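PDB 3TP4: computational Design of Enzyme, which is a computationally designed protein, probably built to carry an activated serine in a catalytic triad on a glycosidase-like TIM barrel. Local coordinates for residues E30-G35 with A317-G322; G221-N226 with V261-M266; L245-S250 with S278-F283. All blocks are in the same frame, centred on the assembly; numbering follows the deposited sequence.

Interaction 1 (E30-G35 with A317-G322); sequences EGILFG and AYMETG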
loop_
_atom_site.group_PDB
_atom_site.type_symbol
_atom_site.label_atom_id
_atom_site.label_comp_id
_atom_site.label_asym_id
_atom_site.label_seq_id
_atom_site.Cartn_x
_atom_site.Cartn_y
_atom_site.Cartn_z
ATOM N N GLU A 30 -12.121 -15.267 10.307
ATOM C CA GLU A 30 -12.888 -15.176 11.552
ATOM C C GLU A 30 -13.814 -13.960 11.528
ATOM O O GLU A 30 -14.950 -14.024 11.962
ATOM C CB GLU A 30 -11.953 -15.095 12.762
ATOM C CG GLU A 30 -11.073 -16.328 12.938
ATOM C CD GLU A 30 -11.885 -17.603 13.077
ATOM O OE1 GLU A 30 -12.776 -17.647 13.954
ATOM O OE2 GLU A 30 -11.642 -18.560 12.305
ATOM N N GLY A 31 -13.302 -12.850 11.020
ATOM C CA GLY A 31 -14.084 -11.644 10.842
ATOM C C GLY A 31 -13.301 -10.696 9.960
ATOM O O GLY A 31 -12.081 -10.816 9.842
ATOM N N ILE A 32 -13.992 -9.760 9.326
ATOM C CA ILE A 32 -13.312 -8.839 8.431
ATOM C C ILE A 32 -13.520 -7.405 8.935
ATOM O O ILE A 32 -14.657 -6.962 9.132
ATOM C CB ILE A 32 -13.773 -9.041 6.971
ATOM C CG1 ILE A 32 -12.906 -8.219 6.002
ATOM C CG2 ILE A 32 -15.259 -8.715 6.830
ATOM C CD1 ILE A 32 -13.023 -8.671 4.540
ATOM N N LEU A 33 -12.423 -6.703 9.198
ATOM C CA LEU A 33 -12.526 -5.352 9.735
ATOM C C LEU A 33 -13.089 -4.408 8.674
ATOM O O LEU A 33 -12.571 -4.325 7.554
ATOM C CB LEU A 33 -11.164 -4.799 10.190
ATOM C CG LEU A 33 -10.089 -5.506 11.033
ATOM C CD1 LEU A 33 -9.497 -4.560 12.071
ATOM C CD2 LEU A 33 -10.499 -6.806 11.665
ATOM N N PHE A 34 -14.140 -3.682 9.029
ATOM C CA PHE A 34 -14.658 -2.654 8.139
ATOM C C PHE A 34 -13.842 -1.370 8.274
ATOM O O PHE A 34 -13.610 -0.884 9.380
ATOM C CB PHE A 34 -16.130 -2.335 8.429
ATOM C CG PHE A 34 -16.621 -1.133 7.677
ATOM C CD1 PHE A 34 -16.824 -1.203 6.304
ATOM C CD2 PHE A 34 -16.825 0.082 8.332
ATOM C CE1 PHE A 34 -17.266 -0.092 5.600
ATOM C CE2 PHE A 34 -17.266 1.203 7.640
ATOM C CZ PHE A 34 -17.494 1.121 6.283
ATOM N N GLY A 35 -13.417 -0.826 7.142
ATOM C CA GLY A 35 -12.655 0.414 7.129
ATOM C C GLY A 35 -13.351 1.522 6.359
ATOM O O GLY A 35 -14.160 1.266 5.459
ATOM N N ALA A 317 -8.485 -9.817 5.623
ATOM C CA ALA A 317 -8.404 -9.179 6.939
ATOM C C ALA A 317 -9.266 -7.937 7.127
ATOM O O ALA A 317 -9.775 -7.701 8.219
ATOM C CB ALA A 317 -6.958 -8.860 7.264
ATOM N N TYR A 318 -9.396 -7.130 6.081
ATOM C CA TYR A 318 -10.211 -5.919 6.155
ATOM C C TYR A 318 -10.748 -5.503 4.794
ATOM O O TYR A 318 -10.334 -6.036 3.755
ATOM C CB TYR A 318 -9.445 -4.762 6.831
ATOM C CG TYR A 318 -8.155 -4.310 6.148
ATOM C CD1 TYR A 318 -6.922 -4.848 6.521
ATOM C CD2 TYR A 318 -8.164 -3.315 5.167
ATOM C CE1 TYR A 318 -5.739 -4.434 5.922
ATOM C CE2 TYR A 318 -6.966 -2.880 4.552
ATOM C CZ TYR A 318 -5.763 -3.444 4.944
ATOM O OH TYR A 318 -4.576 -3.050 4.347
HETATM N N MSE A 319 -11.688 -4.568 4.808
HETATM C CA MSE A 319 -12.249 -4.018 3.580
HETATM C C MSE A 319 -12.644 -2.566 3.842
HETATM O O MSE A 319 -13.481 -2.284 4.699
HETATM C CB MSE A 319 -13.471 -4.828 3.146
HETATM C CG MSE A 319 -14.567 -4.861 4.187
HETATM SE SE MSE A 319 -15.873 -6.258 3.768
HETATM C CE MSE A 319 -16.551 -5.581 2.058
ATOM N N GLU A 320 -12.026 -1.649 3.105
ATOM C CA GLU A 320 -12.187 -0.222 3.347
ATOM C C GLU A 320 -12.974 0.420 2.207
ATOM O O GLU A 320 -12.701 0.158 1.030
ATOM C CB GLU A 320 -10.807 0.452 3.468
ATOM C CG GLU A 320 -10.910 1.942 3.808
ATOM C CD GLU A 320 -9.596 2.695 3.572
ATOM O OE1 GLU A 320 -8.510 2.078 3.658
ATOM O OE2 GLU A 320 -9.659 3.916 3.320
ATOM N N THR A 321 -13.959 1.247 2.544
ATOM C CA THR A 321 -14.714 1.964 1.517
ATOM C C THR A 321 -14.406 3.465 1.569
ATOM O O THR A 321 -13.721 3.936 2.479
ATOM C CB THR A 321 -16.240 1.701 1.600
ATOM O OG1 THR A 321 -16.848 1.951 0.321
ATOM C CG2 THR A 321 -16.889 2.599 2.649
ATOM N N GLY A 322 -14.922 4.207 0.596
ATOM C CA GLY A 322 -14.425 5.544 0.321
ATOM C C GLY A 322 -14.888 6.680 1.222
ATOM O O GLY A 322 -15.756 6.521 2.086
#
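Four backbone hydrogen bonds knit L33 and G35 to A317, M319 and T321 in parallel. L33 is the first point of exchange: its N donates to A317 O (3.0 Å) and its O accepts from M319 N (2.9 Å), the latter nearly along the C=O axis, at 169°. G35 repeats the pattern, with G35 N 2.8 Å from M319 O and G35 O 2.9 Å from T321 N, each donor above the carbonyl plane. CA-H...O contacts run from Y318 CA to L33 O and from E320 CA to G35 O.

The pairing joins the first and last strands of the TIM barrel, so it is the seam where the barrel closes on itself.

Side chains alternate between its two faces. On the face of I32, F34 and M319 the packing is apolar. The selenomethionine M319 has CG in the crowded position between N and the carbonyl carbon (chi1 59°) and bends at chi3, putting SE 3.8 Å from I32 CD1, the chains crossing at about a right angle. F34 CZ lies 4.0 Å from T321 CG2, the two side chains crossing obliquely, while F343 and F354 pack against the same ring. On the other face, L33 and Y318 touch through CB and CB at 3.8 Å before the phenol ring turns off.

E320, with CG anti to N, lays CG 3.6 Å from G35 C; a CB on G35 would crowd E320 CB. The E320 carboxylate reaches past the seam to hydrogen-bond ND1 of H37, consistent with the acid and histidine of a designed Ser-His-Glu triad.

Interaction 2 (G221-N226 with V261-M266); sequences GGFGGN and VADLRM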
loop_
_atom_site.group_PDB
_atom_site.type_symbol
_atom_site.label_atom_id
_atom_site.label_comp_id
_atom_site.label_asym_id
_atom_site.label_seq_id
_atom_site.Cartn_x
_atom_site.Cartn_y
_atom_site.Cartn_z
ATOM N N GLY A 221 -8.240 -4.367 -9.378
ATOM C CA GLY A 221 -9.232 -5.422 -9.255
ATOM C C GLY A 221 -9.766 -5.905 -10.588
ATOM O O GLY A 221 -9.399 -5.380 -11.641
ATOM N N GLY A 222 -10.647 -6.903 -10.531
ATOM C CA GLY A 222 -11.237 -7.488 -11.718
ATOM C C GLY A 222 -10.222 -8.272 -12.519
ATOM O O GLY A 222 -10.020 -8.000 -13.704
ATOM N N PHE A 223 -9.591 -9.251 -11.879
ATOM C CA PHE A 223 -8.565 -10.054 -12.534
ATOM C C PHE A 223 -9.068 -11.392 -13.058
ATOM O O PHE A 223 -8.353 -12.085 -13.779
ATOM C CB PHE A 223 -7.356 -10.241 -11.595
ATOM C CG PHE A 223 -6.679 -8.945 -11.243
ATOM C CD1 PHE A 223 -5.876 -8.299 -12.171
ATOM C CD2 PHE A 223 -6.871 -8.352 -9.999
ATOM C CE1 PHE A 223 -5.264 -7.090 -11.867
ATOM C CE2 PHE A 223 -6.267 -7.145 -9.687
ATOM C CZ PHE A 223 -5.458 -6.510 -10.617
ATOM N N GLY A 224 -10.304 -11.758 -12.710
ATOM C CA GLY A 224 -10.842 -13.043 -13.129
ATOM C C GLY A 224 -10.068 -14.168 -12.473
ATOM O O GLY A 224 -10.005 -15.299 -12.977
ATOM N N GLY A 225 -9.457 -13.848 -11.339
ATOM C CA GLY A 225 -8.691 -14.828 -10.593
ATOM C C GLY A 225 -7.426 -15.260 -11.300
ATOM O O GLY A 225 -6.865 -16.309 -10.968
ATOM N N ASN A 226 -6.968 -14.452 -12.259
ATOM C CA ASN A 226 -5.763 -14.776 -13.030
ATOM C C ASN A 226 -4.493 -14.251 -12.366
ATOM O O ASN A 226 -4.234 -13.052 -12.371
ATOM C CB ASN A 226 -5.884 -14.270 -14.476
ATOM C CG ASN A 226 -6.986 -14.999 -15.253
ATOM O OD1 ASN A 226 -6.855 -16.184 -15.550
ATOM N ND2 ASN A 226 -8.076 -14.290 -15.579
ATOM N N VAL A 261 -15.468 -12.900 -5.868
ATOM C CA VAL A 261 -15.100 -14.070 -5.075
ATOM C C VAL A 261 -13.865 -14.775 -5.623
ATOM O O VAL A 261 -12.987 -15.168 -4.857
ATOM C CB VAL A 261 -16.285 -15.045 -4.936
ATOM C CG1 VAL A 261 -15.814 -16.396 -4.426
ATOM C CG2 VAL A 261 -17.345 -14.443 -4.020
ATOM N N ALA A 262 -13.777 -14.917 -6.946
ATOM C CA ALA A 262 -12.582 -15.519 -7.554
ATOM C C ALA A 262 -11.299 -14.748 -7.203
ATOM O O ALA A 262 -10.279 -15.346 -6.849
ATOM C CB ALA A 262 -12.744 -15.628 -9.070
ATOM N N ASP A 263 -11.350 -13.422 -7.303
ATOM C CA ASP A 263 -10.204 -12.592 -6.938
ATOM C C ASP A 263 -9.896 -12.648 -5.442
ATOM O O ASP A 263 -8.734 -12.687 -5.047
ATOM C CB ASP A 263 -10.426 -11.132 -7.341
ATOM C CG ASP A 263 -10.216 -10.895 -8.836
ATOM O OD1 ASP A 263 -9.747 -11.818 -9.530
ATOM O OD2 ASP A 263 -10.510 -9.774 -9.301
ATOM N N LEU A 264 -10.932 -12.623 -4.608
ATOM C CA LEU A 264 -10.696 -12.691 -3.168
ATOM C C LEU A 264 -10.093 -14.037 -2.772
ATOM O O LEU A 264 -9.227 -14.104 -1.893
ATOM C CB LEU A 264 -11.976 -12.360 -2.368
ATOM C CG LEU A 264 -12.403 -10.881 -2.375
ATOM C CD1 LEU A 264 -13.766 -10.671 -1.721
ATOM C CD2 LEU A 264 -11.361 -9.986 -1.691
ATOM N N ARG A 265 -10.532 -15.109 -3.426
ATOM C CA ARG A 265 -9.933 -16.416 -3.185
ATOM C C ARG A 265 -8.476 -16.370 -3.575
ATOM O O ARG A 265 -7.605 -16.844 -2.849
ATOM C CB ARG A 265 -10.613 -17.512 -4.008
ATOM C CG ARG A 265 -11.976 -17.953 -3.494
ATOM C CD ARG A 265 -12.539 -19.070 -4.377
ATOM N NE ARG A 265 -11.668 -20.240 -4.391
ATOM C CZ ARG A 265 -11.834 -21.299 -3.601
ATOM N NH1 ARG A 265 -12.834 -21.326 -2.735
ATOM N NH2 ARG A 265 -11.005 -22.335 -3.679
HETATM N N MSE A 266 -8.221 -15.817 -4.755
HETATM C CA MSE A 266 -6.867 -15.763 -5.279
HETATM C C MSE A 266 -5.906 -15.042 -4.347
HETATM O O MSE A 266 -4.825 -15.555 -4.045
HETATM C CB MSE A 266 -6.864 -15.069 -6.637
HETATM C CG MSE A 266 -5.481 -14.871 -7.194
HETATM SE SE MSE A 266 -5.582 -13.747 -8.779
HETATM C CE MSE A 266 -6.142 -12.035 -7.974
HETATM O O HOH W 1 -12.758 -10.941 -11.485
#
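A glycine-rich turn in the loop that follows barrel strand 213-217 is held by one aspartate of helix 254-274. F223 to N226 form a type I' beta turn, closed by N226 N to F223 O at 3.1 Å; the side-chain amide of N226 doubles that closure, ND2 lying 2.9 Å from the same oxygen. G224 and G225 both take positive phi.

D263 grips the turn with both carboxylate oxygens. OD2 receives F223 N at 2.8 Å on its syn lone pair, in an almost straight bond of 171°, while OD1 is met nearly along its C-O axis by G225 N at 2.7 Å. These two bonds fix the rotation of the carboxylate, and the N-H groups would be expected to stabilise its charge. A water accepts from G224 N (2.9 Å) and bonds weakly to OD2.

One helical turn later, selenomethionine M266 bends at chi3 (67°) and rests SE on the turn's backbone, 3.5 Å from G225 C. The F223 ring carries G221 O over the centre of one face and also packs against W182 and Y230. Such carboxylate-to-backbone pairing fastens a beta-alpha loop of this TIM barrel to the helix after the next strand.

Interaction 3 (L245-S250 with S278-F283); sequences LDTYDS and SAFTRF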
loop_
_atom_site.group_PDB
_atom_site.type_symbol
_atom_site.label_atom_id
_atom_site.label_comp_id
_atom_site.label_asym_id
_atom_site.label_seq_id
_atom_site.Cartn_x
_atom_site.Cartn_y
_atom_site.Cartn_z
ATOM N N LEU A 245 -6.599 -5.694 -2.997
ATOM C CA LEU A 245 -7.526 -5.832 -4.112
ATOM C C LEU A 245 -8.494 -4.671 -4.018
ATOM O O LEU A 245 -9.051 -4.412 -2.945
ATOM C CB LEU A 245 -8.333 -7.129 -3.998
ATOM C CG LEU A 245 -9.247 -7.430 -5.187
ATOM C CD1 LEU A 245 -8.420 -8.023 -6.343
ATOM C CD2 LEU A 245 -10.367 -8.406 -4.781
ATOM N N ASP A 246 -8.703 -3.983 -5.135
ATOM C CA ASP A 246 -9.571 -2.808 -5.173
ATOM C C ASP A 246 -10.671 -3.016 -6.207
ATOM O O ASP A 246 -10.390 -3.137 -7.400
ATOM C CB ASP A 246 -8.757 -1.562 -5.534
ATOM C CG ASP A 246 -7.546 -1.377 -4.635
ATOM O OD1 ASP A 246 -7.685 -1.487 -3.400
ATOM O OD2 ASP A 246 -6.446 -1.142 -5.165
ATOM N N THR A 247 -11.918 -3.052 -5.749
ATOM C CA THR A 247 -13.035 -3.325 -6.637
ATOM C C THR A 247 -14.276 -2.547 -6.233
ATOM O O THR A 247 -14.817 -2.745 -5.137
ATOM C CB THR A 247 -13.394 -4.823 -6.636
ATOM O OG1 THR A 247 -12.265 -5.577 -7.077
ATOM C CG2 THR A 247 -14.560 -5.087 -7.570
ATOM N N TYR A 248 -14.714 -1.653 -7.114
ATOM C CA TYR A 248 -15.977 -0.953 -6.936
ATOM C C TYR A 248 -16.959 -1.484 -7.972
ATOM O O TYR A 248 -16.560 -1.858 -9.068
ATOM C CB TYR A 248 -15.795 0.557 -7.090
ATOM C CG TYR A 248 -15.280 1.252 -5.848
ATOM C CD1 TYR A 248 -14.434 0.605 -4.957
ATOM C CD2 TYR A 248 -15.656 2.553 -5.556
ATOM C CE1 TYR A 248 -13.971 1.248 -3.805
ATOM C CE2 TYR A 248 -15.194 3.200 -4.417
ATOM C CZ TYR A 248 -14.352 2.541 -3.545
ATOM O OH TYR A 248 -13.906 3.186 -2.406
ATOM N N ASP A 249 -18.237 -1.545 -7.612
ATOM C CA ASP A 249 -19.272 -2.021 -8.530
ATOM C C ASP A 249 -20.584 -1.335 -8.196
ATOM O O ASP A 249 -20.839 -1.007 -7.031
ATOM C CB ASP A 249 -19.428 -3.548 -8.441
ATOM C CG ASP A 249 -20.808 -4.038 -8.918
ATOM O OD1 ASP A 249 -20.976 -4.336 -10.125
ATOM O OD2 ASP A 249 -21.725 -4.144 -8.074
ATOM N N SER A 250 -21.404 -1.090 -9.214
ATOM C CA SER A 250 -22.733 -0.527 -8.989
ATOM C C SER A 250 -23.860 -1.407 -9.543
ATOM O O SER A 250 -25.027 -1.015 -9.494
ATOM C CB SER A 250 -22.835 0.899 -9.554
ATOM O OG SER A 250 -22.736 0.881 -10.965
ATOM N N SER A 278 -3.599 -11.089 3.397
ATOM C CA SER A 278 -4.345 -10.499 2.293
ATOM C C SER A 278 -5.508 -9.695 2.851
ATOM O O SER A 278 -6.028 -10.005 3.931
ATOM C CB SER A 278 -4.868 -11.576 1.345
ATOM O OG SER A 278 -5.722 -12.481 2.038
ATOM N N ALA A 279 -5.927 -8.667 2.116
ATOM C CA ALA A 279 -7.040 -7.826 2.556
ATOM C C ALA A 279 -7.780 -7.291 1.340
ATOM O O ALA A 279 -7.184 -7.108 0.281
ATOM C CB ALA A 279 -6.534 -6.673 3.409
ATOM N N PHE A 280 -9.081 -7.068 1.488
ATOM C CA PHE A 280 -9.901 -6.457 0.436
ATOM C C PHE A 280 -9.719 -4.930 0.556
ATOM O O PHE A 280 -10.603 -4.215 1.030
ATOM C CB PHE A 280 -11.368 -6.875 0.648
ATOM C CG PHE A 280 -12.308 -6.526 -0.495
ATOM C CD1 PHE A 280 -11.868 -5.825 -1.616
ATOM C CD2 PHE A 280 -13.655 -6.889 -0.420
ATOM C CE1 PHE A 280 -12.765 -5.491 -2.659
ATOM C CE2 PHE A 280 -14.555 -6.564 -1.442
ATOM C CZ PHE A 280 -14.118 -5.871 -2.561
ATOM N N THR A 281 -8.556 -4.439 0.135
ATOM C CA THR A 281 -8.126 -3.085 0.491
ATOM C C THR A 281 -9.127 -1.995 0.150
ATOM O O THR A 281 -9.290 -1.044 0.909
ATOM C CB THR A 281 -6.723 -2.734 -0.087
ATOM O OG1 THR A 281 -6.613 -3.202 -1.442
ATOM C CG2 THR A 281 -5.637 -3.373 0.774
ATOM N N ARG A 282 -9.795 -2.116 -0.987
ATOM C CA ARG A 282 -10.794 -1.126 -1.345
ATOM C C ARG A 282 -12.042 -1.756 -1.928
ATOM O O ARG A 282 -11.968 -2.580 -2.849
ATOM C CB ARG A 282 -10.211 -0.112 -2.331
ATOM C CG ARG A 282 -9.117 0.747 -1.750
ATOM C CD ARG A 282 -8.672 1.791 -2.771
ATOM N NE ARG A 282 -9.574 2.945 -2.803
ATOM C CZ ARG A 282 -9.356 4.031 -3.543
ATOM N NH1 ARG A 282 -8.276 4.101 -4.319
ATOM N NH2 ARG A 282 -10.207 5.044 -3.510
ATOM N N PHE A 283 -13.187 -1.365 -1.382
ATOM C CA PHE A 283 -14.470 -1.824 -1.886
ATOM C C PHE A 283 -15.481 -0.694 -1.793
ATOM O O PHE A 283 -15.345 0.202 -0.957
ATOM C CB PHE A 283 -14.961 -3.049 -1.102
ATOM C CG PHE A 283 -15.789 -2.714 0.123
ATOM C CD1 PHE A 283 -15.184 -2.280 1.296
ATOM C CD2 PHE A 283 -17.167 -2.853 0.100
ATOM C CE1 PHE A 283 -15.940 -2.002 2.429
ATOM C CE2 PHE A 283 -17.937 -2.561 1.225
ATOM C CZ PHE A 283 -17.322 -2.135 2.393
HETATM O O HOH W 2 -6.544 2.153 -5.155
HETATM O O HOH W 3 -12.088 2.412 -0.745
HETATM O O HOH W 4 -13.144 5.914 -3.232
#
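The F280 ring carries F283 CB over one face, offset toward the rim, and meets L245 O in plane at its edge, CD1 to O being 3.4 Å. The Y248 ring has a water at its edge, 2.6 Å from OH, which also accepts from R282 NE. The R282 guanidinium holds that water and a second in plane at its edge; the second accepts from NH1 at 2.7 Å and may donate weakly to D246 OD2. D246 OD1 rests against R282 CB at 3.1 Å, while the charged ends approach through water, their planes 70° apart; OD2 forms its salt bridge with R171.

T281 OG1, crowded between N and the carbonyl carbon (chi1 42°), donates to D246 OD1 at 2.8 Å, from above the carboxylate plane, and accepts from L245 N at 2.9 Å. An alanine here would remove both bonds and would probably loosen the hold on D246.

Past the F280 inverse gamma turn, R282 N lies 3.1 Å from L245 O and T247 N 2.9 Å from R282 O, in parallel. L245 and T247 pack on helix 254-274, F280 and F283 on M319 of strand 318-321, and R282 beside R171 and H174 of strand 168-174.

How the interactions relate
The three contacts illustrate how a TIM barrel is assembled from neighbouring strands and outer helices. Interactions 1 and 3 share one parallel sheet, their centres about 10 Å apart, and strands 282-285 and 318-321 join them: E320 O and F283 N probably hydrogen-bond. Interaction 2 is peripheral, about 11 Å from interaction 3 and 17 Å from interaction 1 between centres; L264 and D263 of helix 254-274 touch L245. Along the chain, interactions 2 and 3 interlock, and both are nested within the loop closed by interaction 1. Closure at interaction 1 sets E320 beside the strand carrying H37, consistent with the designed triad, while strand 282-285 borders E320 on the other side.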